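PDB 1FMJ: retinol dehydratase from Spodoptera frugiperda, which dehydrates retinol to anhydroretinol, probably through a transient sulfated intermediate, on a fold of the sulfotransferase family that binds adenosine-3'-5'-diphosphate. Local coordinates for residues G29-T34 / M44-Y49; Y71-T76 / A191-H196; R102-D107 / S148-V153. All coordinates share one frame; numbering follows the deposited sequence.

Interaction 1: residues G29-T34 / M44-Y49; sequences GAFPTT and MVYRPY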
loop_
_atom_site.group_PDB
_atom_site.type_symbol
_atom_site.label_atom_id
_atom_site.label_comp_id
_atom_site.label_asym_id
_atom_site.label_seq_id
_atom_site.Cartn_x
_atom_site.Cartn_y
_atom_site.Cartn_z
ATOM N N GLY A 29 14.945 13.606 2.611
ATOM C CA GLY A 29 16.399 13.564 2.574
ATOM C C GLY A 29 17.089 12.734 3.643
ATOM O O GLY A 29 18.013 11.981 3.349
ATOM N N ALA A 30 16.646 12.872 4.886
ATOM C CA ALA A 30 17.244 12.135 5.988
ATOM C C ALA A 30 17.159 10.618 5.791
ATOM O O ALA A 30 18.072 9.884 6.177
ATOM C CB ALA A 30 16.578 12.536 7.297
ATOM N N PHE A 31 16.072 10.141 5.195
ATOM C CA PHE A 31 15.929 8.705 4.993
ATOM C C PHE A 31 16.979 8.215 4.010
ATOM O O PHE A 31 17.214 8.843 2.986
ATOM C CB PHE A 31 14.538 8.361 4.475
ATOM C CG PHE A 31 14.232 6.899 4.540
ATOM C CD1 PHE A 31 14.193 6.241 5.770
ATOM C CD2 PHE A 31 14.013 6.164 3.375
ATOM C CE1 PHE A 31 13.941 4.870 5.837
ATOM C CE2 PHE A 31 13.761 4.798 3.435
ATOM C CZ PHE A 31 13.725 4.150 4.669
ATOM N N PRO A 32 17.616 7.070 4.306
ATOM C CA PRO A 32 18.661 6.476 3.465
ATOM C C PRO A 32 18.319 6.062 2.036
ATOM O O PRO A 32 19.052 6.395 1.110
ATOM C CB PRO A 32 19.143 5.288 4.302
ATOM C CG PRO A 32 18.919 5.758 5.710
ATOM C CD PRO A 32 17.534 6.363 5.596
ATOM N N THR A 33 17.227 5.332 1.848
ATOM C CA THR A 33 16.862 4.872 0.507
ATOM C C THR A 33 16.444 6.023 -0.410
ATOM O O THR A 33 15.678 6.895 -0.007
ATOM C CB THR A 33 15.715 3.847 0.567
ATOM O OG1 THR A 33 15.965 2.907 1.620
ATOM C CG2 THR A 33 15.615 3.096 -0.743
ATOM N N THR A 34 16.949 6.019 -1.642
ATOM C CA THR A 34 16.637 7.070 -2.613
ATOM C C THR A 34 15.690 6.563 -3.696
ATOM O O THR A 34 15.447 5.363 -3.799
ATOM C CB THR A 34 17.920 7.588 -3.301
ATOM O OG1 THR A 34 18.621 6.481 -3.881
ATOM C CG2 THR A 34 18.824 8.277 -2.300
ATOM N N MET A 44 7.408 6.677 -9.100
ATOM C CA MET A 44 8.421 6.826 -8.076
ATOM C C MET A 44 8.694 5.491 -7.378
ATOM O O MET A 44 7.839 4.976 -6.656
ATOM C CB MET A 44 7.961 7.865 -7.050
ATOM C CG MET A 44 8.029 9.303 -7.530
ATOM S SD MET A 44 9.726 9.847 -7.783
ATOM C CE MET A 44 10.132 10.499 -6.149
ATOM N N VAL A 45 9.877 4.922 -7.594
ATOM C CA VAL A 45 10.205 3.667 -6.931
ATOM C C VAL A 45 11.525 3.778 -6.198
ATOM O O VAL A 45 12.467 4.426 -6.670
ATOM C CB VAL A 45 10.261 2.457 -7.928
ATOM C CG1 VAL A 45 8.924 2.306 -8.646
ATOM C CG2 VAL A 45 11.379 2.636 -8.932
ATOM N N TYR A 46 11.585 3.170 -5.017
ATOM C CA TYR A 46 12.810 3.180 -4.234
ATOM C C TYR A 46 13.858 2.474 -5.090
ATOM O O TYR A 46 13.589 1.414 -5.653
ATOM C CB TYR A 46 12.594 2.445 -2.907
ATOM C CG TYR A 46 11.936 3.304 -1.843
ATOM C CD1 TYR A 46 10.671 2.995 -1.348
ATOM C CD2 TYR A 46 12.589 4.419 -1.329
ATOM C CE1 TYR A 46 10.074 3.779 -0.362
ATOM C CE2 TYR A 46 12.006 5.206 -0.343
ATOM C CZ TYR A 46 10.750 4.881 0.136
ATOM O OH TYR A 46 10.189 5.654 1.119
ATOM N N ARG A 47 15.048 3.067 -5.184
ATOM C CA ARG A 47 16.123 2.520 -6.005
ATOM C C ARG A 47 16.301 0.998 -5.940
ATOM O O ARG A 47 16.426 0.348 -6.970
ATOM C CB ARG A 47 17.445 3.220 -5.673
ATOM C CG ARG A 47 18.497 3.051 -6.750
ATOM C CD ARG A 47 19.805 3.747 -6.383
ATOM N NE ARG A 47 20.702 3.819 -7.533
ATOM C CZ ARG A 47 20.494 4.591 -8.596
ATOM N NH1 ARG A 47 19.420 5.365 -8.657
ATOM N NH2 ARG A 47 21.359 4.586 -9.603
ATOM N N PRO A 48 16.324 0.413 -4.730
ATOM C CA PRO A 48 16.484 -1.039 -4.598
ATOM C C PRO A 48 15.467 -1.849 -5.405
ATOM O O PRO A 48 15.602 -3.067 -5.552
ATOM C CB PRO A 48 16.325 -1.262 -3.097
ATOM C CG PRO A 48 16.927 -0.043 -2.528
ATOM C CD PRO A 48 16.341 1.051 -3.402
ATOM N N TYR A 49 14.445 -1.182 -5.923
ATOM C CA TYR A 49 13.432 -1.884 -6.697
ATOM C C TYR A 49 13.999 -2.434 -7.998
ATOM O O TYR A 49 13.666 -3.547 -8.413
ATOM C CB TYR A 49 12.257 -0.962 -7.025
ATOM C CG TYR A 49 11.151 -1.691 -7.737
ATOM C CD1 TYR A 49 10.312 -2.564 -7.045
ATOM C CD2 TYR A 49 10.988 -1.581 -9.117
ATOM C CE1 TYR A 49 9.345 -3.315 -7.706
ATOM C CE2 TYR A 49 10.012 -2.335 -9.796
ATOM C CZ TYR A 49 9.202 -3.200 -9.082
ATOM O OH TYR A 49 8.270 -3.980 -9.740
#
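The Thr33 and Tyr46 side chains cross at about a right angle; Thr33 CG2 approaches the ring obliquely, 3.4 Å from Tyr46 CD2. The same methyl presses on the proline beyond: Thr33 CG2 lies 3.4 Å from Pro48 CD, tighter than ordinary van der Waals contact. CG2 stands anti to the backbone N, which leaves OG1 beside that N and turned to other partners, Ile111 O and Tyr120 OH. Phe31 adds a lighter touch, CE2 to Tyr46 CE2 at 4.2 Å, the two side chains again crossing near a right angle. The polar link is a backbone one: Arg47 N donates to Thr34 O at 2.7 Å, nearly straight at 179°. Thr34 O also sits at the edge of the Tyr46 ring and receives a CA-H contact from Tyr46 CA at 3.5 Å. Here the Thr34 and Arg47 side chains run side by side, Thr34 OG1 3.9 Å from Arg47 CD, before the extended arginine leaves for a salt bridge with Glu15. Further out, Tyr46 stacks on Tyr35. The contact fastens the loop before strand 35-38 to the end of strand 43-46, an outer strand of a three-stranded antiparallel sheet, and the same loop carries Phe31 into the retinol pocket.

Interaction 2: residues Y71-T76 / A191-H196; sequences YQRSGT and AVSSFH. With A3P (adenosine-3'-5'-diphosphate), chain G.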
loop_
_atom_site.group_PDB
_atom_site.type_symbol
_atom_site.label_atom_id
_atom_site.label_comp_id
_atom_site.label_asym_id
_atom_site.label_seq_id
_atom_site.Cartn_x
_atom_site.Cartn_y
_atom_site.Cartn_z
ATOM N N TYR A 71 -3.041 1.902 -4.093
ATOM C CA TYR A 71 -2.027 2.911 -3.870
ATOM C C TYR A 71 -2.075 2.873 -2.332
ATOM O O TYR A 71 -3.161 2.778 -1.756
ATOM C CB TYR A 71 -2.436 4.294 -4.354
ATOM C CG TYR A 71 -1.364 5.281 -3.981
ATOM C CD1 TYR A 71 -0.206 5.400 -4.748
ATOM C CD2 TYR A 71 -1.420 5.959 -2.766
ATOM C CE1 TYR A 71 0.880 6.156 -4.305
ATOM C CE2 TYR A 71 -0.345 6.712 -2.315
ATOM C CZ TYR A 71 0.803 6.799 -3.084
ATOM O OH TYR A 71 1.895 7.467 -2.589
ATOM N N GLN A 72 -0.932 2.944 -1.669
ATOM C CA GLN A 72 -0.912 2.842 -0.207
ATOM C C GLN A 72 -1.857 3.742 0.584
ATOM O O GLN A 72 -2.149 4.869 0.186
ATOM C CB GLN A 72 0.511 3.037 0.327
ATOM C CG GLN A 72 1.125 4.404 0.033
ATOM C CD GLN A 72 2.281 4.728 0.976
ATOM O OE1 GLN A 72 2.162 5.586 1.858
ATOM N NE2 GLN A 72 3.400 4.035 0.802
ATOM N N ARG A 73 -2.322 3.206 1.712
ATOM C CA ARG A 73 -3.214 3.895 2.643
ATOM C C ARG A 73 -4.615 4.080 2.084
ATOM O O ARG A 73 -5.325 5.007 2.457
ATOM C CB ARG A 73 -2.609 5.254 3.036
ATOM C CG ARG A 73 -1.179 5.146 3.567
ATOM C CD ARG A 73 -1.056 4.103 4.678
ATOM N NE ARG A 73 -1.568 4.563 5.973
ATOM C CZ ARG A 73 -1.757 3.762 7.015
ATOM N NH1 ARG A 73 -1.485 2.475 6.900
ATOM N NH2 ARG A 73 -2.185 4.241 8.180
ATOM N N SER A 74 -5.010 3.176 1.196
ATOM C CA SER A 74 -6.321 3.238 0.571
ATOM C C SER A 74 -7.281 2.169 1.058
ATOM O O SER A 74 -8.376 2.035 0.514
ATOM C CB SER A 74 -6.178 3.117 -0.945
ATOM O OG SER A 74 -5.422 4.190 -1.465
ATOM N N GLY A 75 -6.877 1.398 2.061
ATOM C CA GLY A 75 -7.750 0.350 2.578
ATOM C C GLY A 75 -7.282 -1.076 2.324
ATOM O O GLY A 75 -8.075 -2.016 2.346
ATOM N N THR A 76 -5.985 -1.248 2.100
ATOM C CA THR A 76 -5.428 -2.571 1.823
ATOM C C THR A 76 -5.557 -3.568 2.983
ATOM O O THR A 76 -5.936 -4.722 2.776
ATOM C CB THR A 76 -3.935 -2.466 1.451
ATOM O OG1 THR A 76 -3.738 -1.329 0.607
ATOM C CG2 THR A 76 -3.468 -3.712 0.712
ATOM N N ALA A 191 -3.330 11.213 1.074
ATOM C CA ALA A 191 -2.172 12.062 1.333
ATOM C C ALA A 191 -1.999 12.231 2.842
ATOM O O ALA A 191 -0.897 12.086 3.363
ATOM C CB ALA A 191 -2.352 13.420 0.665
ATOM N N VAL A 192 -3.093 12.528 3.538
ATOM C CA VAL A 192 -3.043 12.686 4.995
ATOM C C VAL A 192 -2.608 11.370 5.648
ATOM O O VAL A 192 -1.744 11.360 6.519
ATOM C CB VAL A 192 -4.416 13.107 5.576
ATOM C CG1 VAL A 192 -4.383 13.066 7.118
ATOM C CG2 VAL A 192 -4.747 14.506 5.133
ATOM N N SER A 193 -3.188 10.257 5.219
ATOM C CA SER A 193 -2.815 8.980 5.816
ATOM C C SER A 193 -1.375 8.604 5.471
ATOM O O SER A 193 -0.674 7.996 6.283
ATOM C CB SER A 193 -3.759 7.859 5.371
ATOM O OG SER A 193 -3.446 6.651 6.056
ATOM N N SER A 194 -0.939 8.960 4.266
ATOM C CA SER A 194 0.420 8.658 3.845
ATOM C C SER A 194 1.395 9.527 4.636
ATOM O O SER A 194 2.496 9.100 4.964
ATOM C CB SER A 194 0.578 8.902 2.342
ATOM O OG SER A 194 -0.172 7.956 1.597
ATOM N N PHE A 195 0.978 10.752 4.946
ATOM C CA PHE A 195 1.812 11.660 5.718
ATOM C C PHE A 195 2.114 11.008 7.069
ATOM O O PHE A 195 3.275 10.870 7.444
ATOM C CB PHE A 195 1.083 12.996 5.923
ATOM C CG PHE A 195 1.702 13.887 6.981
ATOM C CD1 PHE A 195 2.947 14.478 6.783
ATOM C CD2 PHE A 195 1.019 14.152 8.164
ATOM C CE1 PHE A 195 3.500 15.327 7.752
ATOM C CE2 PHE A 195 1.563 14.998 9.137
ATOM C CZ PHE A 195 2.805 15.586 8.927
ATOM N N HIS A 196 1.062 10.597 7.777
ATOM C CA HIS A 196 1.193 9.969 9.088
ATOM C C HIS A 196 1.958 8.672 9.066
ATOM O O HIS A 196 2.689 8.356 10.009
ATOM C CB HIS A 196 -0.182 9.718 9.694
ATOM C CG HIS A 196 -0.792 10.934 10.305
ATOM N ND1 HIS A 196 -0.354 11.461 11.500
ATOM C CD2 HIS A 196 -1.795 11.738 9.881
ATOM C CE1 HIS A 196 -1.062 12.539 11.786
ATOM N NE2 HIS A 196 -1.943 12.728 10.819
HETATM P P1 A3P G . -6.367 6.584 8.071
HETATM O O1P A3P G . -4.945 6.968 8.125
HETATM O O2P A3P G . -6.895 6.273 9.416
HETATM O O3P A3P G . -7.166 7.655 7.457
HETATM P P2 A3P G . -3.805 0.667 4.075
HETATM O O4P A3P G . -4.174 -0.576 4.771
HETATM O O5P A3P G . -3.958 0.514 2.613
HETATM O O6P A3P G . -2.407 1.047 4.429
HETATM O "O5'" A3P G . -4.772 1.823 4.548
HETATM C "C5'" A3P G . -4.841 2.232 5.904
HETATM C "C4'" A3P G . -6.040 3.157 6.139
HETATM O "O4'" A3P G . -7.203 2.320 6.397
HETATM C "C3'" A3P G . -5.876 4.023 7.389
HETATM O "O3'" A3P G . -6.521 5.296 7.152
HETATM C "C2'" A3P G . -6.493 3.132 8.449
HETATM O "O2'" A3P G . -6.761 3.698 9.728
HETATM C "C1'" A3P G . -7.715 2.625 7.700
HETATM N N9 A3P G . -8.297 1.423 8.311
HETATM C C8 A3P G . -7.675 0.259 8.734
HETATM N N7 A3P G . -8.474 -0.640 9.241
HETATM C C5 A3P G . -9.726 -0.045 9.156
HETATM C C6 A3P G . -11.048 -0.470 9.528
HETATM N N6 A3P G . -11.306 -1.659 10.083
HETATM N N1 A3P G . -12.112 0.399 9.293
HETATM C C2 A3P G . -11.891 1.628 8.723
HETATM N N3 A3P G . -10.685 2.144 8.330
HETATM C C4 A3P G . -9.639 1.249 8.577
HETATM O O HOH W 1 4.008 6.761 3.783
HETATM O O HOH W 2 -1.761 6.956 8.624
#
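Arg73 NE donates to Ser193 OG at 2.8 Å, a bent bond (136°) whose acceptor lies 30° out of the guanidinium plane. Ser193 OG in turn donates a hydrogen bond to O1P of the nucleotide's 3'-phosphate at 2.6 Å, and its place anti to the backbone N (chi1 -175°) brings it between arginine and phosphate. This is the tight part. The arginine chain is bent at chi2 and chi3; C5' of A3P lies over one face of its guanidinium, offset toward the rim, while NH1 makes a weak bond to O6P of the 5'-phosphate. Water 2 accepts a hydrogen bond from Arg73 NH2 at 2.8 Å, beside Ser193 O and O1P, and Phe310 O also accepts from NH2. Next along the loop, Gly75 N, Thr76 N and Thr76 OG1 all donate to O5P, the Thr76 N bond being 2.7 Å.

The looser part is at Gln72 and Ser194, where water 1 bridges Gln72 OE1 and Ser194 O. Gln72 OE1 comes to 3.3 Å from Ser194 OG, which is hydrogen-bonded to Val190 O in its own helix. Arginine and serine therefore join both phosphates of one ligand. The positive charge probably offsets theirs, consistent with the 5'-phosphosulfate-binding loop, the P-loop counterpart of sulfotransferases, and their 3'-phosphate site.

Interaction 3: residues R102-D107 / S148-V153; sequences RYIYLD and SLLAAV. With RTL (retinol), chain H.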
loop_
_atom_site.group_PDB
_atom_site.type_symbol
_atom_site.label_atom_id
_atom_site.label_comp_id
_atom_site.label_asym_id
_atom_site.label_seq_id
_atom_site.Cartn_x
_atom_site.Cartn_y
_atom_site.Cartn_z
ATOM N N ARG A 102 0.548 -14.034 6.565
ATOM C CA ARG A 102 -0.490 -14.595 5.716
ATOM C C ARG A 102 -0.405 -14.063 4.284
ATOM O O ARG A 102 -0.921 -14.678 3.349
ATOM C CB ARG A 102 -1.866 -14.314 6.330
ATOM C CG ARG A 102 -2.179 -15.195 7.551
ATOM C CD ARG A 102 -3.538 -14.859 8.175
ATOM N NE ARG A 102 -3.471 -13.631 8.959
ATOM C CZ ARG A 102 -4.478 -12.783 9.123
ATOM N NH1 ARG A 102 -5.655 -13.014 8.545
ATOM N NH2 ARG A 102 -4.308 -11.700 9.872
ATOM N N TYR A 103 0.269 -12.927 4.127
ATOM C CA TYR A 103 0.444 -12.291 2.827
ATOM C C TYR A 103 1.914 -12.000 2.549
ATOM O O TYR A 103 2.685 -11.719 3.462
ATOM C CB TYR A 103 -0.300 -10.950 2.772
ATOM C CG TYR A 103 -1.781 -11.034 2.488
ATOM C CD1 TYR A 103 -2.691 -11.375 3.483
ATOM C CD2 TYR A 103 -2.272 -10.737 1.222
ATOM C CE1 TYR A 103 -4.055 -11.414 3.222
ATOM C CE2 TYR A 103 -3.634 -10.774 0.948
ATOM C CZ TYR A 103 -4.516 -11.112 1.953
ATOM O OH TYR A 103 -5.854 -11.130 1.673
ATOM N N ILE A 104 2.297 -12.074 1.282
ATOM C CA ILE A 104 3.653 -11.734 0.900
ATOM C C ILE A 104 3.509 -10.322 0.370
ATOM O O ILE A 104 2.646 -10.044 -0.464
ATOM C CB ILE A 104 4.203 -12.621 -0.224
ATOM C CG1 ILE A 104 4.467 -14.029 0.309
ATOM C CG2 ILE A 104 5.496 -11.997 -0.795
ATOM C CD1 ILE A 104 4.967 -14.990 -0.737
ATOM N N TYR A 105 4.332 -9.428 0.890
ATOM C CA TYR A 105 4.314 -8.042 0.479
ATOM C C TYR A 105 5.288 -7.990 -0.688
ATOM O O TYR A 105 6.491 -7.914 -0.493
ATOM C CB TYR A 105 4.788 -7.174 1.647
ATOM C CG TYR A 105 4.649 -5.687 1.444
ATOM C CD1 TYR A 105 4.967 -4.808 2.473
ATOM C CD2 TYR A 105 4.229 -5.155 0.227
ATOM C CE1 TYR A 105 4.877 -3.433 2.305
ATOM C CE2 TYR A 105 4.135 -3.783 0.042
ATOM C CZ TYR A 105 4.464 -2.926 1.091
ATOM O OH TYR A 105 4.388 -1.563 0.928
ATOM N N LEU A 106 4.745 -8.055 -1.902
ATOM C CA LEU A 106 5.543 -8.057 -3.122
ATOM C C LEU A 106 6.585 -6.944 -3.234
ATOM O O LEU A 106 7.763 -7.213 -3.509
ATOM C CB LEU A 106 4.607 -8.025 -4.337
ATOM C CG LEU A 106 5.258 -8.220 -5.714
ATOM C CD1 LEU A 106 6.105 -9.485 -5.708
ATOM C CD2 LEU A 106 4.176 -8.301 -6.784
ATOM N N ASP A 107 6.166 -5.699 -3.020
ATOM C CA ASP A 107 7.089 -4.578 -3.123
ATOM C C ASP A 107 7.641 -4.044 -1.797
ATOM O O ASP A 107 8.258 -2.985 -1.762
ATOM C CB ASP A 107 6.448 -3.440 -3.942
ATOM C CG ASP A 107 5.036 -3.087 -3.487
ATOM O OD1 ASP A 107 4.193 -3.996 -3.338
ATOM O OD2 ASP A 107 4.759 -1.882 -3.304
ATOM N N SER A 148 11.300 -13.527 -5.189
ATOM C CA SER A 148 11.816 -14.757 -4.601
ATOM C C SER A 148 10.910 -15.237 -3.475
ATOM O O SER A 148 10.788 -16.438 -3.242
ATOM C CB SER A 148 13.252 -14.566 -4.094
ATOM O OG SER A 148 13.339 -13.564 -3.099
ATOM N N LEU A 149 10.259 -14.303 -2.784
ATOM C CA LEU A 149 9.362 -14.676 -1.692
ATOM C C LEU A 149 8.182 -15.466 -2.258
ATOM O O LEU A 149 7.848 -16.534 -1.759
ATOM C CB LEU A 149 8.846 -13.434 -0.957
ATOM C CG LEU A 149 9.833 -12.524 -0.213
ATOM C CD1 LEU A 149 9.101 -11.262 0.222
ATOM C CD2 LEU A 149 10.422 -13.235 0.991
ATOM N N LEU A 150 7.556 -14.942 -3.307
ATOM C CA LEU A 150 6.424 -15.621 -3.934
ATOM C C LEU A 150 6.840 -16.982 -4.482
ATOM O O LEU A 150 6.200 -17.994 -4.206
ATOM C CB LEU A 150 5.866 -14.790 -5.098
ATOM C CG LEU A 150 5.219 -13.428 -4.851
ATOM C CD1 LEU A 150 4.647 -12.914 -6.170
ATOM C CD2 LEU A 150 4.110 -13.551 -3.818
ATOM N N ALA A 151 7.912 -16.991 -5.271
ATOM C CA ALA A 151 8.414 -18.216 -5.893
ATOM C C ALA A 151 8.691 -19.321 -4.880
ATOM O O ALA A 151 8.567 -20.503 -5.190
ATOM C CB ALA A 151 9.688 -17.911 -6.685
ATOM N N ALA A 152 9.061 -18.923 -3.669
ATOM C CA ALA A 152 9.374 -19.869 -2.610
ATOM C C ALA A 152 8.136 -20.553 -2.013
ATOM O O ALA A 152 8.228 -21.661 -1.483
ATOM C CB ALA A 152 10.174 -19.164 -1.518
ATOM N N VAL A 153 6.981 -19.903 -2.095
ATOM C CA VAL A 153 5.762 -20.502 -1.560
ATOM C C VAL A 153 5.438 -21.781 -2.343
ATOM O O VAL A 153 5.359 -21.760 -3.567
ATOM C CB VAL A 153 4.571 -19.520 -1.652
ATOM C CG1 VAL A 153 3.284 -20.213 -1.219
ATOM C CG2 VAL A 153 4.837 -18.297 -0.767
HETATM C C1 RTL H . 12.443 0.972 8.138
HETATM C C2 RTL H . 13.884 1.468 7.795
HETATM C C3 RTL H . 14.774 0.369 7.228
HETATM C C4 RTL H . 14.582 -1.124 6.973
HETATM C C5 RTL H . 13.137 -1.425 7.377
HETATM C C6 RTL H . 12.157 -0.556 7.884
HETATM C C7 RTL H . 10.779 -1.001 8.221
HETATM C C8 RTL H . 9.771 -1.134 7.309
HETATM C C9 RTL H . 8.406 -1.570 7.632
HETATM C C10 RTL H . 7.499 -1.654 6.592
HETATM C C11 RTL H . 6.074 -2.053 6.596
HETATM C C12 RTL H . 5.297 -1.162 5.894
HETATM C C13 RTL H . 3.861 -1.038 5.567
HETATM C C14 RTL H . 3.124 -0.125 4.865
HETATM C C15 RTL H . 2.856 -0.373 3.439
HETATM O O1 RTL H . 1.721 -1.106 3.248
HETATM C C16 RTL H . 11.618 1.922 7.246
HETATM C C17 RTL H . 12.276 1.416 9.600
HETATM C C18 RTL H . 12.857 -2.923 7.177
HETATM C C19 RTL H . 8.035 -1.911 9.088
HETATM C C20 RTL H . 3.161 -2.245 6.212
#
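Ile104 points toward the segment 148-153 and meets Val153, just past the end of helix 146-152, tip to tip, Ile104 CD1 to Val153 CG2 at 3.3 Å, closer than carbons normally pack. Its CG1 lies anti to the carbonyl carbon and CG2 anti to the backbone N; both branches bear on Leu149 and Leu150, and only CD1 goes on to Val153. Ile104 CG2 rests on Leu149 CB at 3.6 Å. Ile104 CD1 reaches past it to Leu149 O and to Leu150 CD2, the latter at 3.5 Å, with both leucine side chains slanting across the isoleucine. Leu106 and Leu150 meet differently: they cross at about a right angle, CD1 to CD1 at 3.8 Å, and both also touch Val161 on the neighbouring strand 160-163. Ile104 is hydrogen-bonded through its backbone to Phe160 and Lys162 of that strand, which fixes the backbone from which its side chain projects.

Tyr105, between the two apolar residues, turns the other way. Its side chain leaves the backbone away from the helix; CG stands anti to the backbone N (chi1 -172°), and Tyr105 OH comes within 3.2 Å of retinol C15, the carbon that carries the alcohol O1. The retinol contacts the ring obliquely. Lys162 makes a cation-pi contact with this ring and His164 meets it with planes at about 85°; both also hydrogen-bond to retinol. An alanine at Tyr105 would probably leave C15 without its phenolic neighbour and Lys162 without its aromatic partner, giving the alcohol end of retinol more freedom to shift.

No hydrogen bond crosses between the two segments, so apolar packing alone joins them. On the retinol side the chemistry is polar instead, with a phenol, a lysine and a histidine bracketing the alcohol end.

How the interactions relate
From the N terminus, interaction 1 comes first: it closes a short loop around strand 35-38 and the turn into strand 43-46, tying the loop between helix 18-24 and strand 35-38 to the outer strand 43-46. It is complete before the other two begin. Interaction 2 then closes a much longer loop, from the turn after strand 66-70 to helix 187-200, and interaction 3 lies wholly within it, joining edge strand 104-105 of the parallel sheet to helix 146-152. None of the three touches another; their centres lie about 18 to 22 Å apart. Bound ligands relate them: Phe31 and Tyr105 both line the retinol pocket, while interaction 2 holds the nucleotide near the alcohol end.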